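Local coordinates for protein mevalonate kinase, putative (Leishmania major, PDB 2HFS) that probably catalyses the ATP-dependent phosphorylation of (R)-mevalonate to (R)-5-phosphomevalonate, the first of three steps from mevalonate to isopentenyl diphosphate in isoprenoid biosynthesis, at residues V22-E27 against E35-G40. Residues are numbered along the deposited sequence; the frame is centred on the assembly and turned at random.
Sequences VILFGE and EAIVAG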
loop_
_atom_site.group_PDB
_atom_site.type_symbol
_atom_site.label_atom_id
_atom_site.label_comp_id
_atom_site.label_asym_id
_atom_site.label_seq_id
_atom_site.Cartn_x
_atom_site.Cartn_y
_atom_site.Cartn_z
ATOM N N VAL A 22 -1.771 -0.560 3.264
ATOM C CA VAL A 22 -0.902 -1.041 4.344
ATOM C C VAL A 22 -1.042 -2.564 4.470
ATOM O O VAL A 22 -2.101 -3.109 4.217
ATOM C CB VAL A 22 -1.170 -0.369 5.741
ATOM C CG1 VAL A 22 -1.200 1.156 5.629
ATOM C CG2 VAL A 22 -2.453 -0.873 6.377
ATOM N N ILE A 23 0.025 -3.240 4.855
ATOM C CA ILE A 23 -0.091 -4.658 5.151
ATOM C C ILE A 23 -0.382 -4.837 6.633
ATOM O O ILE A 23 0.429 -4.458 7.492
ATOM C CB ILE A 23 1.170 -5.416 4.721
ATOM C CG1 ILE A 23 1.431 -5.217 3.235
ATOM C CG2 ILE A 23 0.991 -6.897 5.006
ATOM C CD1 ILE A 23 2.865 -5.410 2.839
ATOM N N LEU A 24 -1.556 -5.386 6.939
ATOM C CA LEU A 24 -1.942 -5.612 8.317
ATOM C C LEU A 24 -1.287 -6.865 8.869
ATOM O O LEU A 24 -0.763 -6.852 9.981
ATOM C CB LEU A 24 -3.460 -5.691 8.462
ATOM C CG LEU A 24 -4.218 -4.383 8.245
ATOM C CD1 LEU A 24 -5.649 -4.622 8.656
ATOM C CD2 LEU A 24 -3.589 -3.237 9.052
ATOM N N PHE A 25 -1.313 -7.932 8.076
ATOM C CA PHE A 25 -0.656 -9.196 8.433
ATOM C C PHE A 25 0.101 -9.824 7.291
ATOM O O PHE A 25 -0.368 -9.832 6.162
ATOM C CB PHE A 25 -1.682 -10.226 8.910
ATOM C CG PHE A 25 -2.330 -9.875 10.227
ATOM C CD1 PHE A 25 -1.802 -10.367 11.425
ATOM C CD2 PHE A 25 -3.451 -9.062 10.271
ATOM C CE1 PHE A 25 -2.372 -10.051 12.630
ATOM C CE2 PHE A 25 -4.043 -8.742 11.500
ATOM C CZ PHE A 25 -3.496 -9.234 12.683
ATOM N N GLY A 26 1.292 -10.332 7.589
ATOM C CA GLY A 26 1.897 -11.377 6.785
ATOM C C GLY A 26 2.920 -10.980 5.734
ATOM O O GLY A 26 3.239 -11.770 4.870
ATOM N N GLU A 27 3.442 -9.761 5.817
ATOM C CA GLU A 27 4.641 -9.404 5.059
ATOM C C GLU A 27 5.747 -10.441 5.293
ATOM O O GLU A 27 5.932 -10.942 6.419
ATOM C CB GLU A 27 5.178 -8.032 5.444
ATOM C CG GLU A 27 5.365 -7.822 6.934
ATOM C CD GLU A 27 4.087 -7.303 7.581
ATOM O OE1 GLU A 27 3.744 -6.115 7.347
ATOM O OE2 GLU A 27 3.403 -8.083 8.284
ATOM N N GLU A 35 -0.919 -16.885 4.195
ATOM C CA GLU A 35 -1.938 -15.905 3.815
ATOM C C GLU A 35 -1.552 -14.546 4.404
ATOM O O GLU A 35 -0.974 -14.482 5.491
ATOM C CB GLU A 35 -3.315 -16.317 4.331
ATOM C CG GLU A 35 -3.781 -17.724 3.942
ATOM C CD GLU A 35 -5.222 -18.003 4.342
ATOM O OE1 GLU A 35 -5.830 -17.217 5.102
ATOM O OE2 GLU A 35 -5.769 -19.023 3.893
ATOM N N ALA A 36 -1.864 -13.473 3.679
ATOM C CA ALA A 36 -1.610 -12.106 4.140
ATOM C C ALA A 36 -2.898 -11.277 4.114
ATOM O O ALA A 36 -3.816 -11.560 3.348
ATOM C CB ALA A 36 -0.511 -11.440 3.292
ATOM N N ILE A 37 -2.984 -10.285 4.988
ATOM C CA ILE A 37 -4.114 -9.386 5.000
ATOM C C ILE A 37 -3.568 -8.005 4.669
ATOM O O ILE A 37 -2.718 -7.460 5.387
ATOM C CB ILE A 37 -4.891 -9.423 6.358
ATOM C CG1 ILE A 37 -5.377 -10.853 6.687
ATOM C CG2 ILE A 37 -6.075 -8.424 6.337
ATOM C CD1 ILE A 37 -6.040 -11.039 8.103
ATOM N N VAL A 38 -4.046 -7.473 3.551
ATOM C CA VAL A 38 -3.677 -6.152 3.082
ATOM C C VAL A 38 -4.894 -5.236 3.127
ATOM O O VAL A 38 -6.037 -5.657 2.868
ATOM C CB VAL A 38 -3.084 -6.189 1.658
ATOM C CG1 VAL A 38 -2.674 -4.797 1.215
ATOM C CG2 VAL A 38 -1.888 -7.133 1.596
ATOM N N ALA A 39 -4.646 -3.982 3.476
ATOM C CA ALA A 39 -5.720 -3.045 3.661
ATOM C C ALA A 39 -5.563 -1.915 2.668
ATOM O O ALA A 39 -4.543 -1.207 2.680
ATOM C CB ALA A 39 -5.716 -2.540 5.073
ATOM N N GLY A 40 -6.547 -1.773 1.789
ATOM C CA GLY A 40 -6.628 -0.613 0.906
ATOM C C GLY A 40 -7.356 0.494 1.640
ATOM O O GLY A 40 -8.556 0.376 1.929
#
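Leu-24 and Phe-25 both give their backbone N-H to one acceptor, Ile-37 O. Phe-25 N lies 3.1 Å from Ile-37 O, in the carbonyl plane and on a lone pair, and its bond is nearly straight (172°). Leu-24 N comes closer to Ile-37 O, 2.8 Å, but its bond is bent to 133° and tilted from the plane. Leu-24, with a helix-like psi, is the extra residue between the pairs Ile-23/Val-38 and Phe-25/Ile-37. Its CB points toward the opposing strand, and its isobutyl branch lies over Ala-39, Leu-24 CG to Ala-39 CB 4.0 Å. Val-22, two residues back on the same strand, reaches the same methyl with CG2 (3.9 Å to Ala-39 CB), chi1 of -50° placing that branch between N and the carbonyl carbon. Phe-25 and Ile-37 project side by side from the same face: Phe-25 CG and Ile-37 CG1 are both anti to their carbonyl carbons, and the Ile-37 chain is extended beyond CG1, bringing Phe-25 CD2 3.9 Å from Ile-37 CD1. Helices 216-239 and 242-258 cover this ring. On the other face Ile-23 CG1 meets Val-38 CG2 more loosely, at 4.2 Å. Past the bulge, Gly-26 turns the chain with a positive phi. One-residue register slippage, with two donors on one carbonyl as its hydrogen-bond signature, identifies a classic beta bulge, within the antiparallel hairpin of strands 17-25 and 36-52 of this GHMP kinase.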